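Local coordinates for protein thiol-disulfide oxidoreductase (PDB 3FW2) that is a putative thiol-disulfide oxidoreductase of unproven activity, seen here as its C-terminal TlpA-like thioredoxin domain, at residues F14-A19 against S106-Q111; I24-D29 against I121-D126. All coordinates share one frame; numbering follows the deposited sequence.

Contact 1 of 2, residues F14-A19 against S106-Q111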
loop_
_atom_site.group_PDB
_atom_site.type_symbol
_atom_site.label_atom_id
_atom_site.label_comp_id
_atom_site.label_asym_id
_atom_site.label_seq_id
_atom_site.Cartn_x
_atom_site.Cartn_y
_atom_site.Cartn_z
ATOM N N PHE A 14 8.299 -10.572 14.274
ATOM C CA PHE A 14 8.200 -9.145 14.290
ATOM C C PHE A 14 8.297 -8.624 15.706
ATOM O O PHE A 14 8.004 -9.342 16.647
ATOM C CB PHE A 14 6.886 -8.659 13.648
ATOM C CG PHE A 14 5.689 -9.110 14.381
ATOM C CD1 PHE A 14 5.030 -10.242 13.986
ATOM C CD2 PHE A 14 5.186 -8.357 15.481
ATOM C CE1 PHE A 14 3.901 -10.707 14.691
ATOM C CE2 PHE A 14 4.089 -8.809 16.178
ATOM C CZ PHE A 14 3.434 -9.974 15.778
ATOM N N SER A 15 8.711 -7.368 15.810
ATOM C CA SER A 15 8.783 -6.647 17.045
ATOM C C SER A 15 8.590 -5.197 16.709
ATOM O O SER A 15 9.455 -4.578 16.100
ATOM C CB SER A 15 10.148 -6.854 17.720
ATOM O OG SER A 15 10.313 -6.046 18.880
ATOM N N LEU A 16 7.456 -4.658 17.126
ATOM C CA LEU A 16 6.948 -3.393 16.653
ATOM C C LEU A 16 6.416 -2.543 17.783
ATOM O O LEU A 16 5.724 -3.077 18.681
ATOM C CB LEU A 16 5.816 -3.686 15.634
ATOM C CG LEU A 16 6.254 -4.358 14.333
ATOM C CD1 LEU A 16 5.066 -4.929 13.517
ATOM C CD2 LEU A 16 7.115 -3.441 13.467
ATOM N N PRO A 17 6.662 -1.229 17.736
ATOM C CA PRO A 17 6.258 -0.368 18.867
ATOM C C PRO A 17 4.789 0.047 18.864
ATOM O O PRO A 17 4.249 0.365 17.789
ATOM C CB PRO A 17 7.146 0.864 18.685
ATOM C CG PRO A 17 7.399 0.945 17.213
ATOM C CD PRO A 17 7.448 -0.473 16.737
ATOM N N ASN A 18 4.160 -0.010 20.023
ATOM C CA ASN A 18 2.816 0.496 20.244
ATOM C C ASN A 18 2.816 2.020 20.424
ATOM O O ASN A 18 3.863 2.654 20.210
ATOM C CB ASN A 18 2.110 -0.263 21.356
ATOM C CG ASN A 18 2.687 0.011 22.731
ATOM O OD1 ASN A 18 3.488 0.931 22.906
ATOM N ND2 ASN A 18 2.225 -0.771 23.721
ATOM N N ALA A 19 1.686 2.617 20.781
ATOM C CA ALA A 19 1.626 4.067 20.809
ATOM C C ALA A 19 2.531 4.656 21.884
ATOM O O ALA A 19 3.042 5.754 21.731
ATOM C CB ALA A 19 0.158 4.561 20.974
ATOM N N SER A 106 8.246 -0.841 5.612
ATOM C CA SER A 106 8.261 -1.505 6.937
ATOM C C SER A 106 8.659 -2.978 6.751
ATOM O O SER A 106 8.076 -3.701 5.909
ATOM C CB SER A 106 6.873 -1.427 7.633
ATOM O OG SER A 106 6.886 -1.725 9.053
ATOM N N GLU A 107 9.654 -3.457 7.519
ATOM C CA GLU A 107 10.112 -4.840 7.315
ATOM C C GLU A 107 8.956 -5.840 7.425
ATOM O O GLU A 107 8.903 -6.821 6.700
ATOM C CB GLU A 107 11.188 -5.221 8.364
ATOM C CG GLU A 107 12.524 -4.552 8.156
ATOM C CD GLU A 107 13.205 -4.952 6.872
ATOM O OE1 GLU A 107 13.487 -6.148 6.650
ATOM O OE2 GLU A 107 13.531 -4.042 6.099
ATOM N N VAL A 108 8.051 -5.614 8.341
ATOM C CA VAL A 108 6.948 -6.546 8.579
ATOM C C VAL A 108 6.087 -6.733 7.321
ATOM O O VAL A 108 5.601 -7.854 7.036
ATOM C CB VAL A 108 6.089 -6.170 9.831
ATOM C CG1 VAL A 108 5.336 -4.823 9.623
ATOM C CG2 VAL A 108 5.182 -7.330 10.247
ATOM N N ALA A 109 5.962 -5.666 6.543
ATOM C CA ALA A 109 5.181 -5.732 5.301
ATOM C C ALA A 109 5.805 -6.640 4.276
ATOM O O ALA A 109 5.113 -7.340 3.557
ATOM C CB ALA A 109 4.968 -4.308 4.696
ATOM N N LYS A 110 7.124 -6.603 4.194
ATOM C CA LYS A 110 7.850 -7.490 3.330
ATOM C C LYS A 110 7.814 -8.889 3.891
ATOM O O LYS A 110 7.609 -9.865 3.138
ATOM C CB LYS A 110 9.284 -6.989 3.194
ATOM C CG LYS A 110 9.356 -5.538 2.724
ATOM C CD LYS A 110 10.798 -5.065 2.452
ATOM C CE LYS A 110 11.378 -4.338 3.634
ATOM N NZ LYS A 110 12.832 -3.987 3.457
ATOM N N GLN A 111 8.050 -9.027 5.178
ATOM C CA GLN A 111 8.098 -10.397 5.778
ATOM C C GLN A 111 6.773 -11.152 5.635
ATOM O O GLN A 111 6.763 -12.385 5.439
ATOM C CB GLN A 111 8.503 -10.340 7.251
ATOM C CG GLN A 111 9.910 -9.815 7.553
ATOM C CD GLN A 111 10.979 -10.694 6.940
ATOM O OE1 GLN A 111 11.427 -11.613 7.574
ATOM N NE2 GLN A 111 11.356 -10.436 5.687
#
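Phe14 meets Val108 through its CB alone: Phe14 CB lies 4.0 Å from Val108 CG2. The ring takes no part in that touch. With chi1 at 63°, Phe14 CG sits between the backbone N and the carbonyl carbon, and the ring runs away from helix 107-111. It packs instead on Leu73 of strand 70-76 and on Tyr112. The two backbones come nearest at Phe14 and Val108, whose CA atoms are 6.4 Å apart.

Leu16 makes the second touch. Its CD1 reaches Val108 CG1 at 3.9 Å and is almost as near to Val108 CB and CG2, so one methyl rests against the whole branched end of the valine. The two side chains cross at a slant. Leu16 belongs to strand 16-17, which pairs with strand 23-24 in a small antiparallel hairpin. The hairpin stands beside the main mixed sheet of a thioredoxin fold. Helix 107-111 is a short helix ahead of strand 119-123. Leu16 and Val108 both also rest on Ile75 of strand 70-76, and Leu16 on Val98 of strand 96-98. All three touching residues are buried, and no hydrogen bond links the two segments. The helix has its own polar link, a salt bridge of 2.7 Å from Lys110 NZ to Glu107 OE2, with NZ above the carboxylate plane.

Contact 2 of 2, residues I24-D29 against I121-D126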
loop_
_atom_site.group_PDB
_atom_site.type_symbol
_atom_site.label_atom_id
_atom_site.label_comp_id
_atom_site.label_asym_id
_atom_site.label_seq_id
_atom_site.Cartn_x
_atom_site.Cartn_y
_atom_site.Cartn_z
ATOM N N ILE A 24 6.174 -4.788 20.824
ATOM C CA ILE A 24 5.224 -5.851 20.979
ATOM C C ILE A 24 5.588 -6.950 19.992
ATOM O O ILE A 24 5.884 -6.657 18.813
ATOM C CB ILE A 24 3.788 -5.368 20.608
ATOM C CG1 ILE A 24 3.361 -4.203 21.483
ATOM C CG2 ILE A 24 2.766 -6.496 20.628
ATOM C CD1 ILE A 24 3.353 -4.535 23.016
ATOM N N THR A 25 5.492 -8.192 20.440
ATOM C CA THR A 25 5.737 -9.374 19.630
ATOM C C THR A 25 4.528 -10.310 19.853
ATOM O O THR A 25 3.700 -10.064 20.723
ATOM C CB THR A 25 7.015 -10.172 20.009
ATOM O OG1 THR A 25 6.785 -10.869 21.233
ATOM C CG2 THR A 25 8.281 -9.252 20.141
ATOM N N ARG A 26 4.460 -11.388 19.090
ATOM C CA ARG A 26 3.364 -12.368 19.267
ATOM C C ARG A 26 3.421 -13.051 20.654
ATOM O O ARG A 26 2.441 -13.649 21.094
ATOM C CB ARG A 26 3.334 -13.412 18.150
ATOM C CG ARG A 26 4.452 -14.402 18.161
ATOM C CD ARG A 26 4.138 -15.557 17.204
ATOM N NE ARG A 26 5.029 -16.634 17.507
ATOM C CZ ARG A 26 4.839 -17.578 18.427
ATOM N NH1 ARG A 26 3.721 -17.696 19.119
ATOM N NH2 ARG A 26 5.789 -18.465 18.608
ATOM N N SER A 27 4.571 -12.955 21.316
ATOM C CA SER A 27 4.750 -13.496 22.684
ATOM C C SER A 27 4.696 -12.481 23.816
ATOM O O SER A 27 4.977 -12.823 25.001
ATOM C CB SER A 27 6.067 -14.259 22.744
ATOM O OG SER A 27 6.062 -15.240 21.727
ATOM N N SER A 28 4.313 -11.244 23.513
ATOM C CA SER A 28 4.047 -10.264 24.562
ATOM C C SER A 28 2.944 -10.775 25.470
ATOM O O SER A 28 2.182 -11.664 25.096
ATOM C CB SER A 28 3.666 -8.920 23.990
ATOM O OG SER A 28 4.776 -8.332 23.375
ATOM N N ASP A 29 2.880 -10.245 26.684
ATOM C CA ASP A 29 1.955 -10.782 27.675
ATOM C C ASP A 29 0.507 -10.843 27.231
ATOM O O ASP A 29 -0.211 -11.747 27.627
ATOM C CB ASP A 29 2.021 -9.963 28.963
ATOM C CG ASP A 29 3.342 -10.133 29.717
ATOM O OD1 ASP A 29 4.146 -11.095 29.466
ATOM O OD2 ASP A 29 3.554 -9.285 30.612
ATOM N N ILE A 121 -4.072 -12.027 9.068
ATOM C CA ILE A 121 -3.447 -13.324 9.192
ATOM C C ILE A 121 -3.760 -13.837 10.572
ATOM O O ILE A 121 -3.795 -13.058 11.530
ATOM C CB ILE A 121 -1.929 -13.287 8.884
ATOM C CG1 ILE A 121 -1.359 -14.713 8.829
ATOM C CG2 ILE A 121 -1.154 -12.518 9.942
ATOM C CD1 ILE A 121 0.025 -14.833 8.174
ATOM N N LEU A 122 -3.984 -15.135 10.679
ATOM C CA LEU A 122 -4.380 -15.779 11.942
ATOM C C LEU A 122 -3.337 -16.799 12.299
ATOM O O LEU A 122 -3.032 -17.639 11.483
ATOM C CB LEU A 122 -5.732 -16.440 11.775
ATOM C CG LEU A 122 -6.350 -17.200 12.952
ATOM C CD1 LEU A 122 -6.595 -16.224 14.162
ATOM C CD2 LEU A 122 -7.658 -17.845 12.519
ATOM N N LEU A 123 -2.809 -16.673 13.516
ATOM C CA LEU A 123 -1.784 -17.559 14.034
ATOM C C LEU A 123 -2.319 -18.415 15.143
ATOM O O LEU A 123 -3.045 -17.940 16.007
ATOM C CB LEU A 123 -0.639 -16.750 14.587
ATOM C CG LEU A 123 -0.031 -15.640 13.721
ATOM C CD1 LEU A 123 1.261 -14.980 14.359
ATOM C CD2 LEU A 123 0.289 -16.283 12.348
ATOM N N SER A 124 -1.864 -19.665 15.186
ATOM C CA SER A 124 -2.104 -20.489 16.372
ATOM C C SER A 124 -1.224 -19.989 17.541
ATOM O O SER A 124 -0.307 -19.161 17.342
ATOM C CB SER A 124 -1.849 -21.968 15.997
ATOM O OG SER A 124 -0.467 -22.203 15.965
ATOM N N SER A 125 -1.456 -20.477 18.763
ATOM C CA SER A 125 -0.620 -20.024 19.918
ATOM C C SER A 125 0.841 -20.418 19.782
ATOM O O SER A 125 1.699 -19.765 20.372
ATOM C CB SER A 125 -1.152 -20.510 21.252
ATOM O OG SER A 125 -1.100 -21.936 21.313
ATOM N N ASP A 126 1.135 -21.441 18.981
ATOM C CA ASP A 126 2.536 -21.780 18.705
ATOM C C ASP A 126 3.160 -21.023 17.520
ATOM O O ASP A 126 4.309 -21.301 17.127
ATOM C CB ASP A 126 2.725 -23.307 18.565
ATOM C CG ASP A 126 2.079 -23.872 17.338
ATOM O OD1 ASP A 126 1.400 -23.121 16.591
ATOM O OD2 ASP A 126 2.278 -25.082 17.084
HETATM O O HOH W 1 1.036 -16.780 18.120
HETATM O O HOH W 2 4.901 -19.826 21.199
#
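Arg26 reaches across to Leu123, Ser125 and Asp126, at the end of strand 119-123 and in the loop that follows it. This strand belongs to the mixed sheet of the thioredoxin fold and lies between strands 35-41 and 129-132. Arg26 lies in a type I beta turn from Thr25 to Ser28, in the loop between strands 23-24 and 35-41.

The apolar part is one touch. Arg26 CD lies 4.1 Å from Leu123 CD1, and the two side chains cross at about a right angle. Arg26 also packs on Leu36 of the neighbouring strand. From CG to NE the arginine chain is extended, which carries the guanidinium past Leu123 to the backbone beyond it.

The polar part uses backbone carbonyls. Arg26 NH1 gives a weak, bent bond to Ser125 O, 3.2 Å long with an angle of 130° at the hydrogen. Ser125 O lies at the edge of the guanidinium, near its plane, while Asp126 O lies over one face. Water 1 accepts from Arg26 NH1 and donates to Ser124 O, so it adds a second link to residues 124-125.

Within the arginine's own loop, the turn is held by side chains as well as backbone. Ser28 N bonds to Thr25 O. Thr25 OG1 accepts from Ser27 N at 3.0 Å, an ST turn. Thr25 N gives a nearly straight bond, 172° at the hydrogen, to Ser28 OG.

At the guanidinium edge, in plane, water 2 accepts from Arg26 NH2 at 3.1 Å and donates weakly to Ser125 O.

In the fold
The centres of the two contacts lie about 13 Å apart in one thioredoxin domain. Their segments alternate along the chain: 14-19, 24-29, 106-111, 121-126. Segment 14-19 holds the first strand of the N-terminal hairpin; 24-29 starts at the end of the second and runs into the loop beyond. The last two are helix 107-111 and the end of strand 119-123 with the loop after it. The contacts meet at the hairpin, where Leu16 O and Ile24 N are 2.8 Å apart in a probable hydrogen bond and the Phe14 ring packs on the backbone of Ile24 and Arg26. Together they join the hairpin and its following loop to the later part of the domain at two places.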